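DNA fragmentation factor subunit beta (Mus musculus, PDB 1V0D) cuts DNA during apoptosis, fragmenting it and inducing chromatin condensation once activated by caspases. Local coordinates at residues 142-147 / 153-158; 207-212 / 294-299; 108-113 / 120-125. All blocks are in the same frame, centred on the assembly; numbering follows the deposited sequence.

Contact 1 of 3, residues 142-147 / 153-158; sequences PSWFEG and RNKSGY
The first turn of helix 155-175 packs against the type I turn that runs from Ser-143 to Glu-146 in the loop leading to it, with Lys-155 laid over the indole of Trp-144. Asn-154 holds the N-cap position of the helix, so the lysine is the first residue of its opening turn. Trp-144 swings its ring toward the helix because CG stands anti to the backbone N (chi1 -165°), and the aliphatic arm of Lys-155, extended beyond CG, runs across one face of the indole. CE of Lys-155 sits 3.7 Å from the centroid of the five-membered ring of Trp-144 and 16° off its normal, a CH-pi contact, while NZ of Lys-155 lies 4.5 Å from that same centroid as a cation-pi partner. Nearer its root, the lysine also serves the second aromatic: CG of Lys-155 is 3.7 Å from CZ of Phe-145, the lysine arm standing roughly perpendicular to the phenyl side chain. CZ of Phe-145 meets the helix start through the edge of its ring, 3.6 Å from the backbone N of Lys-155. One face of this phenyl ring is taken by CE3 of Trp-144, which lies above its centre. CH2 of Trp-144 touches CD2 of Tyr-158 at 3.6 Å; those two rings are steeply inclined, their planes at 81°. No hydrogen bond spans the two segments. NZ of Lys-155 forms a salt bridge with Asp-141 and hydrogen bonds to the carbonyls of Ala-135 and Tyr-247, while NE1 of Trp-144 binds the carbonyl of Pro-246. From helix 250-255, Arg-253 adds a cation-pi contact to Trp-144 and touches Tyr-158, so the turn and the start of helix 155-175 are joined to that shorter helix.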
loop_
_atom_site.group_PDB
_atom_site.type_symbol
_atom_site.label_atom_id
_atom_site.label_comp_id
_atom_site.label_asym_id
_atom_site.label_seq_id
_atom_site.Cartn_x
_atom_site.Cartn_y
_atom_site.Cartn_z
ATOM N N PRO A 142 -19.932 5.981 12.600
ATOM C CA PRO A 142 -19.883 4.584 12.157
ATOM C C PRO A 142 -19.273 4.380 10.768
ATOM O O PRO A 142 -18.722 3.317 10.475
ATOM C CB PRO A 142 -21.345 4.161 12.225
ATOM C CG PRO A 142 -22.058 5.425 11.840
ATOM C CD PRO A 142 -21.327 6.457 12.662
ATOM N N SER A 143 -19.370 5.402 9.922
ATOM C CA SER A 143 -18.831 5.320 8.573
ATOM C C SER A 143 -17.369 4.854 8.606
ATOM O O SER A 143 -16.970 3.933 7.882
ATOM C CB SER A 143 -18.940 6.681 7.898
ATOM O OG SER A 143 -18.881 6.544 6.489
ATOM N N TRP A 144 -16.582 5.507 9.456
ATOM C CA TRP A 144 -15.174 5.184 9.647
ATOM C C TRP A 144 -15.000 3.673 9.830
ATOM O O TRP A 144 -14.197 3.051 9.138
ATOM C CB TRP A 144 -14.655 5.890 10.906
ATOM C CG TRP A 144 -13.148 5.957 11.061
ATOM C CD1 TRP A 144 -12.311 6.928 10.564
ATOM C CD2 TRP A 144 -12.311 5.051 11.801
ATOM N NE1 TRP A 144 -11.013 6.682 10.958
ATOM C CE2 TRP A 144 -10.983 5.539 11.715
ATOM C CE3 TRP A 144 -12.554 3.872 12.529
ATOM C CZ2 TRP A 144 -9.905 4.894 12.330
ATOM C CZ3 TRP A 144 -11.474 3.225 13.142
ATOM C CH2 TRP A 144 -10.169 3.741 13.037
ATOM N N PHE A 145 -15.768 3.089 10.749
ATOM C CA PHE A 145 -15.666 1.661 11.063
ATOM C C PHE A 145 -16.141 0.620 10.054
ATOM O O PHE A 145 -16.112 -0.576 10.354
ATOM C CB PHE A 145 -16.363 1.370 12.392
ATOM C CG PHE A 145 -15.793 2.126 13.556
ATOM C CD1 PHE A 145 -16.007 3.497 13.685
ATOM C CD2 PHE A 145 -15.044 1.467 14.527
ATOM C CE1 PHE A 145 -15.486 4.198 14.766
ATOM C CE2 PHE A 145 -14.517 2.159 15.612
ATOM C CZ PHE A 145 -14.737 3.525 15.732
ATOM N N GLU A 146 -16.572 1.042 8.871
ATOM C CA GLU A 146 -17.042 0.078 7.874
ATOM C C GLU A 146 -16.040 -1.013 7.521
ATOM O O GLU A 146 -14.999 -0.747 6.919
ATOM C CB GLU A 146 -17.440 0.787 6.583
ATOM C CG GLU A 146 -18.761 1.517 6.648
ATOM C CD GLU A 146 -19.062 2.250 5.353
ATOM O OE1 GLU A 146 -19.055 1.585 4.285
ATOM O OE2 GLU A 146 -19.299 3.485 5.409
ATOM N N GLY A 147 -16.357 -2.245 7.890
ATOM C CA GLY A 147 -15.471 -3.340 7.556
ATOM C C GLY A 147 -14.682 -3.878 8.721
ATOM O O GLY A 147 -14.055 -4.939 8.627
ATOM N N ARG A 153 -15.120 -0.581 18.969
ATOM C CA ARG A 153 -16.083 0.470 19.268
ATOM C C ARG A 153 -15.431 1.849 19.145
ATOM O O ARG A 153 -16.061 2.823 18.725
ATOM C CB ARG A 153 -16.594 0.303 20.704
ATOM C CG ARG A 153 -17.407 -0.958 20.984
ATOM C CD ARG A 153 -18.896 -0.723 20.718
ATOM N NE ARG A 153 -19.262 -0.902 19.313
ATOM C CZ ARG A 153 -20.300 -0.311 18.726
ATOM N NH1 ARG A 153 -21.083 0.514 19.414
ATOM N NH2 ARG A 153 -20.563 -0.553 17.447
ATOM N N ASN A 154 -14.158 1.914 19.518
ATOM C CA ASN A 154 -13.414 3.163 19.520
ATOM C C ASN A 154 -12.373 3.245 18.408
ATOM O O ASN A 154 -11.832 2.227 17.988
ATOM C CB ASN A 154 -12.730 3.315 20.884
ATOM C CG ASN A 154 -12.181 4.705 21.103
ATOM O OD1 ASN A 154 -11.471 4.969 22.083
ATOM N ND2 ASN A 154 -12.512 5.616 20.191
ATOM N N LYS A 155 -12.093 4.456 17.935
ATOM C CA LYS A 155 -11.087 4.647 16.891
ATOM C C LYS A 155 -9.670 4.391 17.428
ATOM O O LYS A 155 -8.941 3.538 16.904
ATOM C CB LYS A 155 -11.161 6.063 16.320
ATOM C CG LYS A 155 -12.351 6.322 15.411
ATOM C CD LYS A 155 -12.284 7.725 14.832
ATOM C CE LYS A 155 -13.486 8.028 13.968
ATOM N NZ LYS A 155 -13.528 9.470 13.602
ATOM N N SER A 156 -9.279 5.136 18.461
ATOM C CA SER A 156 -7.958 4.967 19.063
ATOM C C SER A 156 -7.726 3.491 19.294
ATOM O O SER A 156 -6.648 2.968 19.025
ATOM C CB SER A 156 -7.866 5.690 20.412
ATOM O OG SER A 156 -7.829 7.096 20.245
ATOM N N GLY A 157 -8.761 2.827 19.789
ATOM C CA GLY A 157 -8.666 1.413 20.080
ATOM C C GLY A 157 -8.286 0.583 18.886
ATOM O O GLY A 157 -7.453 -0.310 18.991
ATOM N N TYR A 158 -8.892 0.862 17.742
ATOM C CA TYR A 158 -8.577 0.090 16.557
ATOM C C TYR A 158 -7.143 0.360 16.128
ATOM O O TYR A 158 -6.375 -0.579 15.913
ATOM C CB TYR A 158 -9.530 0.421 15.409
ATOM C CG TYR A 158 -9.111 -0.242 14.118
ATOM C CD1 TYR A 158 -9.181 -1.628 13.963
ATOM C CD2 TYR A 158 -8.569 0.508 13.072
ATOM C CE1 TYR A 158 -8.712 -2.249 12.794
ATOM C CE2 TYR A 158 -8.100 -0.104 11.905
ATOM C CZ TYR A 158 -8.174 -1.474 11.776
ATOM O OH TYR A 158 -7.704 -2.057 10.631
#

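Contact 2 of 3, residues 207-212 / 294-299; sequences GSYFDR and LFTAEN
With CG of Tyr-209 beside its own backbone N and anti to the carbonyl carbon (chi1 -71°), the phenol reaches out from the 3-10 segment and sets its hydroxyl against the chain at Thr-296 and Ala-297. On the other side, Thr-296 turns CG2 anti to its backbone N, which brings this methyl to 3.5 Å from OH of Tyr-209. The central interaction is a hydrogen bond from the backbone N of Ala-297 to OH of Tyr-209, 2.9 Å long and moderately bent, with 151° at the hydrogen. Beside it the methyl of Ala-297 leans on the end of the ring, CB standing 3.8 Å from CZ of Tyr-209. A looser approach is made at the ring edge, where CE2 of Tyr-209 lies 4.2 Å from the carbonyl O of Phe-295. The donating amide sits in a turn just past helix 287-295: Thr-296 is the first residue to leave helical geometry, and N of Asn-299 bonds back to O of Thr-296 at 3.1 Å. Beyond it begins strand 300-303, which pairs with strand 260-263, carrier of the magnesium ligand Asp-262, in a nuclease of the His-Me finger clan. His-263, on strand 260-263, gives a hydrogen bond from NE2 to O of Leu-294. A single polar link thus ties the 3-10 turn at Tyr-209 to the turn after helix 287-295, more than eighty residues later in the chain: the phenol oxygen acts as acceptor for a backbone amide two residues past the end of that helix.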
loop_
_atom_site.group_PDB
_atom_site.type_symbol
_atom_site.label_atom_id
_atom_site.label_comp_id
_atom_site.label_asym_id
_atom_site.label_seq_id
_atom_site.Cartn_x
_atom_site.Cartn_y
_atom_site.Cartn_z
ATOM N N GLY A 207 1.454 -0.502 21.072
ATOM C CA GLY A 207 0.305 -0.062 20.287
ATOM C C GLY A 207 0.039 1.404 20.564
ATOM O O GLY A 207 -0.657 2.102 19.824
ATOM N N SER A 208 0.613 1.865 21.665
ATOM C CA SER A 208 0.500 3.245 22.098
ATOM C C SER A 208 0.970 4.213 21.007
ATOM O O SER A 208 0.493 5.341 20.903
ATOM C CB SER A 208 1.332 3.416 23.364
ATOM O OG SER A 208 1.637 4.773 23.570
ATOM N N TYR A 209 1.904 3.762 20.180
ATOM C CA TYR A 209 2.419 4.607 19.114
ATOM C C TYR A 209 1.351 5.192 18.196
ATOM O O TYR A 209 1.509 6.308 17.716
ATOM C CB TYR A 209 3.430 3.841 18.246
ATOM C CG TYR A 209 4.760 3.556 18.903
ATOM C CD1 TYR A 209 5.235 4.347 19.947
ATOM C CD2 TYR A 209 5.571 2.514 18.450
ATOM C CE1 TYR A 209 6.486 4.104 20.523
ATOM C CE2 TYR A 209 6.823 2.267 19.020
ATOM C CZ TYR A 209 7.268 3.064 20.053
ATOM O OH TYR A 209 8.496 2.824 20.615
ATOM N N PHE A 210 0.271 4.452 17.944
ATOM C CA PHE A 210 -0.768 4.942 17.030
ATOM C C PHE A 210 -1.976 5.607 17.644
ATOM O O PHE A 210 -2.757 6.222 16.922
ATOM C CB PHE A 210 -1.288 3.819 16.127
ATOM C CG PHE A 210 -0.348 3.427 15.027
ATOM C CD1 PHE A 210 0.911 4.011 14.913
ATOM C CD2 PHE A 210 -0.714 2.443 14.114
ATOM C CE1 PHE A 210 1.786 3.617 13.910
ATOM C CE2 PHE A 210 0.155 2.043 13.108
ATOM C CZ PHE A 210 1.407 2.631 13.007
ATOM N N ASP A 211 -2.159 5.504 18.955
ATOM C CA ASP A 211 -3.349 6.113 19.524
ATOM C C ASP A 211 -3.174 7.461 20.212
ATOM O O ASP A 211 -2.406 7.607 21.166
ATOM C CB ASP A 211 -4.074 5.086 20.420
ATOM C CG ASP A 211 -4.105 5.466 21.885
ATOM O OD1 ASP A 211 -3.204 5.028 22.627
ATOM O OD2 ASP A 211 -5.042 6.188 22.297
ATOM N N ARG A 212 -3.871 8.462 19.674
ATOM C CA ARG A 212 -3.839 9.799 20.234
ATOM C C ARG A 212 -4.367 9.634 21.646
ATOM O O ARG A 212 -4.772 8.541 22.043
ATOM C CB ARG A 212 -4.734 10.736 19.416
ATOM C CG ARG A 212 -6.158 10.229 19.164
ATOM C CD ARG A 212 -6.937 11.165 18.213
ATOM N NE ARG A 212 -8.351 10.798 18.087
ATOM C CZ ARG A 212 -9.207 11.350 17.225
ATOM N NH1 ARG A 212 -8.809 12.306 16.391
ATOM N NH2 ARG A 212 -10.473 10.955 17.206
ATOM N N LEU A 294 14.647 -3.855 17.288
ATOM C CA LEU A 294 13.545 -4.597 16.691
ATOM C C LEU A 294 12.139 -4.062 16.896
ATOM O O LEU A 294 11.317 -4.169 15.995
ATOM C CB LEU A 294 13.607 -6.059 17.169
ATOM C CG LEU A 294 14.861 -6.857 16.784
ATOM C CD1 LEU A 294 15.109 -8.000 17.723
ATOM C CD2 LEU A 294 14.706 -7.376 15.388
ATOM N N PHE A 295 11.853 -3.455 18.045
ATOM C CA PHE A 295 10.474 -3.025 18.305
ATOM C C PHE A 295 10.206 -1.609 18.774
ATOM O O PHE A 295 9.053 -1.269 19.024
ATOM C CB PHE A 295 9.841 -3.954 19.353
ATOM C CG PHE A 295 10.202 -5.410 19.193
ATOM C CD1 PHE A 295 11.055 -6.028 20.106
ATOM C CD2 PHE A 295 9.668 -6.171 18.144
ATOM C CE1 PHE A 295 11.372 -7.390 19.982
ATOM C CE2 PHE A 295 9.975 -7.527 18.007
ATOM C CZ PHE A 295 10.828 -8.142 18.929
ATOM N N THR A 296 11.236 -0.786 18.896
ATOM C CA THR A 296 11.066 0.565 19.429
ATOM C C THR A 296 11.230 1.679 18.413
ATOM O O THR A 296 11.854 1.495 17.369
ATOM C CB THR A 296 12.069 0.780 20.579
ATOM O OG1 THR A 296 11.863 -0.237 21.561
ATOM C CG2 THR A 296 11.888 2.134 21.236
ATOM N N ALA A 297 10.670 2.842 18.723
ATOM C CA ALA A 297 10.791 3.980 17.834
ATOM C C ALA A 297 12.245 4.426 17.792
ATOM O O ALA A 297 12.596 5.323 17.037
ATOM C CB ALA A 297 9.909 5.119 18.302
ATOM N N GLU A 298 13.097 3.813 18.606
ATOM C CA GLU A 298 14.513 4.180 18.594
ATOM C C GLU A 298 15.099 3.830 17.234
ATOM O O GLU A 298 16.003 4.495 16.753
ATOM C CB GLU A 298 15.304 3.415 19.658
ATOM C CG GLU A 298 14.903 3.711 21.077
ATOM C CD GLU A 298 15.649 2.843 22.086
ATOM O OE1 GLU A 298 16.905 2.945 22.166
ATOM O OE2 GLU A 298 14.965 2.061 22.793
ATOM N N ASN A 299 14.572 2.779 16.621
ATOM C CA ASN A 299 15.067 2.324 15.340
ATOM C C ASN A 299 13.982 2.269 14.267
ATOM O O ASN A 299 14.215 1.756 13.169
ATOM C CB ASN A 299 15.705 0.947 15.518
ATOM C CG ASN A 299 16.293 0.423 14.241
ATOM O OD1 ASN A 299 16.896 1.179 13.481
ATOM N ND2 ASN A 299 16.131 -0.876 13.989
#

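Contact 3 of 3, residues 108-113 / 120-125; sequences QQLSDE and KLLADL. Unlike the reference sequence in segment 108-113: Gln-109 (reference Leu).
No aromatic ring enters this contact; the flat group that reaches across is the carboxamide of Gln-109, whose OE1 comes to 4.0 Å from CD1 of Leu-122, a van der Waals approach of an oxygen to a methyl. The second flat group, the carboxylate of Asp-124, is turned to its own helix. There both oxygens of Asp-124 present their syn lone pairs to NZ of Lys-120, one turn earlier, which lies 3.1 Å from OD1 and 3.1 Å from OD2 of Asp-124 in a salt bridge.

Between the helices the work is done by aliphatic branches. Leu-122 throws its CG anti to the backbone N (chi1 -150°), and its two methyls divide the glutamine between them: CD2 meets CB of Gln-109 and CD1 comes near OE1. Leu-110, the residue after Gln-109 on helix 103-111, lies side by side with Leu-122, the two pointing opposite ways. CD2 of Leu-110 rests 3.6 Å from CB of Leu-122, and CG of Leu-110 is 3.9 Å from CD2 of Leu-122. The same CD2 of Leu-110 reaches the backbone N of Ala-123 at 3.9 Å, and its contact with the alanine methyl is looser. No hydrogen bond crosses between the segments.

Helix 103-111 ends in an inverse gamma turn centred on Asp-112, and helix 116-129 starts soon after. Leu-92 of the second subunit packs on Leu-122, and Ile-88 of that subunit on Gln-109, so the hairpin also lies at the subunit interface. The arrangement is that of a helical hairpin, two consecutive helices with a short connection and leucines between them, and here it forms part of the contact between the two chains of the assembly.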
loop_
_atom_site.group_PDB
_atom_site.type_symbol
_atom_site.label_atom_id
_atom_site.label_comp_id
_atom_site.label_asym_id
_atom_site.label_seq_id
_atom_site.Cartn_x
_atom_site.Cartn_y
_atom_site.Cartn_z
ATOM N N GLN A 108 -21.902 17.334 -6.783
ATOM C CA GLN A 108 -22.663 17.559 -8.002
ATOM C C GLN A 108 -21.744 17.670 -9.207
ATOM O O GLN A 108 -22.002 17.060 -10.248
ATOM C CB GLN A 108 -23.518 18.821 -7.877
ATOM C CG GLN A 108 -24.624 18.702 -6.841
ATOM C CD GLN A 108 -25.690 19.767 -7.002
ATOM O OE1 GLN A 108 -26.345 19.850 -8.044
ATOM N NE2 GLN A 108 -25.870 20.589 -5.972
ATOM N N GLN A 109 -20.670 18.444 -9.072
ATOM C CA GLN A 109 -19.733 18.594 -10.175
ATOM C C GLN A 109 -19.076 17.264 -10.518
ATOM O O GLN A 109 -18.616 17.066 -11.640
ATOM C CB GLN A 109 -18.669 19.629 -9.841
ATOM C CG GLN A 109 -19.181 21.045 -9.866
ATOM C CD GLN A 109 -18.068 22.044 -10.091
ATOM O OE1 GLN A 109 -17.146 22.152 -9.284
ATOM N NE2 GLN A 109 -18.141 22.776 -11.197
ATOM N N LEU A 110 -19.032 16.354 -9.547
ATOM C CA LEU A 110 -18.452 15.035 -9.777
ATOM C C LEU A 110 -19.415 14.209 -10.613
ATOM O O LEU A 110 -19.035 13.652 -11.644
ATOM C CB LEU A 110 -18.181 14.317 -8.456
ATOM C CG LEU A 110 -16.885 14.692 -7.743
ATOM C CD1 LEU A 110 -16.745 13.860 -6.481
ATOM C CD2 LEU A 110 -15.706 14.448 -8.671
ATOM N N SER A 111 -20.663 14.129 -10.158
ATOM C CA SER A 111 -21.685 13.387 -10.882
ATOM C C SER A 111 -21.648 13.899 -12.316
ATOM O O SER A 111 -21.594 13.120 -13.269
ATOM C CB SER A 111 -23.053 13.635 -10.266
ATOM N N ASP A 112 -21.661 15.223 -12.454
ATOM C CA ASP A 112 -21.604 15.863 -13.762
ATOM C C ASP A 112 -20.199 15.666 -14.320
ATOM O O ASP A 112 -19.368 16.572 -14.248
ATOM C CB ASP A 112 -21.918 17.354 -13.631
ATOM N N GLU A 113 -19.945 14.474 -14.863
ATOM C CA GLU A 113 -18.645 14.107 -15.435
ATOM C C GLU A 113 -17.790 15.270 -15.940
ATOM O O GLU A 113 -18.306 16.236 -16.504
ATOM C CB GLU A 113 -18.835 13.121 -16.587
ATOM C CG GLU A 113 -17.535 12.744 -17.276
ATOM C CD GLU A 113 -17.762 12.103 -18.623
ATOM O OE1 GLU A 113 -18.302 12.788 -19.521
ATOM O OE2 GLU A 113 -17.403 10.917 -18.780
ATOM N N LYS A 120 -10.161 14.526 -10.700
ATOM C CA LYS A 120 -9.216 14.096 -9.669
ATOM C C LYS A 120 -9.288 15.062 -8.500
ATOM O O LYS A 120 -9.766 14.719 -7.420
ATOM C CB LYS A 120 -7.800 14.097 -10.242
ATOM C CG LYS A 120 -6.978 12.898 -9.880
ATOM C CD LYS A 120 -6.777 12.806 -8.397
ATOM C CE LYS A 120 -5.932 11.597 -8.042
ATOM N NZ LYS A 120 -5.750 11.485 -6.576
ATOM N N LEU A 121 -8.813 16.278 -8.745
ATOM C CA LEU A 121 -8.802 17.343 -7.753
ATOM C C LEU A 121 -10.128 17.417 -7.004
ATOM O O LEU A 121 -10.169 17.563 -5.778
ATOM C CB LEU A 121 -8.536 18.675 -8.449
ATOM C CG LEU A 121 -7.748 19.733 -7.678
ATOM C CD1 LEU A 121 -7.502 20.908 -8.596
ATOM C CD2 LEU A 121 -8.502 20.164 -6.431
ATOM N N LEU A 122 -11.215 17.308 -7.755
ATOM C CA LEU A 122 -12.551 17.373 -7.190
ATOM C C LEU A 122 -12.814 16.191 -6.267
ATOM O O LEU A 122 -13.374 16.350 -5.181
ATOM C CB LEU A 122 -13.580 17.390 -8.319
ATOM C CG LEU A 122 -14.879 18.134 -8.016
ATOM C CD1 LEU A 122 -14.537 19.560 -7.611
ATOM C CD2 LEU A 122 -15.787 18.127 -9.236
ATOM N N ALA A 123 -12.413 15.001 -6.701
ATOM C CA ALA A 123 -12.614 13.806 -5.892
ATOM C C ALA A 123 -11.786 13.949 -4.625
ATOM O O ALA A 123 -12.248 13.635 -3.525
ATOM C CB ALA A 123 -12.187 12.573 -6.661
ATOM N N ASP A 124 -10.559 14.434 -4.790
ATOM C CA ASP A 124 -9.663 14.629 -3.667
ATOM C C ASP A 124 -10.235 15.633 -2.681
ATOM O O ASP A 124 -10.263 15.380 -1.474
ATOM C CB ASP A 124 -8.296 15.098 -4.153
ATOM C CG ASP A 124 -7.537 14.010 -4.897
ATOM O OD1 ASP A 124 -7.626 12.826 -4.488
ATOM O OD2 ASP A 124 -6.836 14.339 -5.881
ATOM N N LEU A 125 -10.696 16.771 -3.194
ATOM C CA LEU A 125 -11.272 17.800 -2.340
ATOM C C LEU A 125 -12.423 17.258 -1.519
ATOM O O LEU A 125 -12.507 17.499 -0.321
ATOM C CB LEU A 125 -11.743 18.984 -3.178
ATOM C CG LEU A 125 -10.599 19.938 -3.518
ATOM C CD1 LEU A 125 -11.063 21.008 -4.499
ATOM C CD2 LEU A 125 -10.091 20.567 -2.220
#

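How the contacts relate
Contact 3 opens and closes first along the chain, followed by contact 1 and then contact 2. Contact 2 is the most central, about 8 Å from the centre of the chain to its own centre, against 17 Å for contact 1; contact 3, at 31 Å, is the most peripheral and alone of the three meets the second subunit. All are partly buried. Contacts 1 and 2 touch where Ser-156 of helix 155-175 packs on Asp-211 and Arg-212; contact 3 touches neither. The chemistry differs with the place: leucine packing at the subunit interface, a lysine over an indole at a helix start, and a single phenol-to-amide bond near strand 300-303.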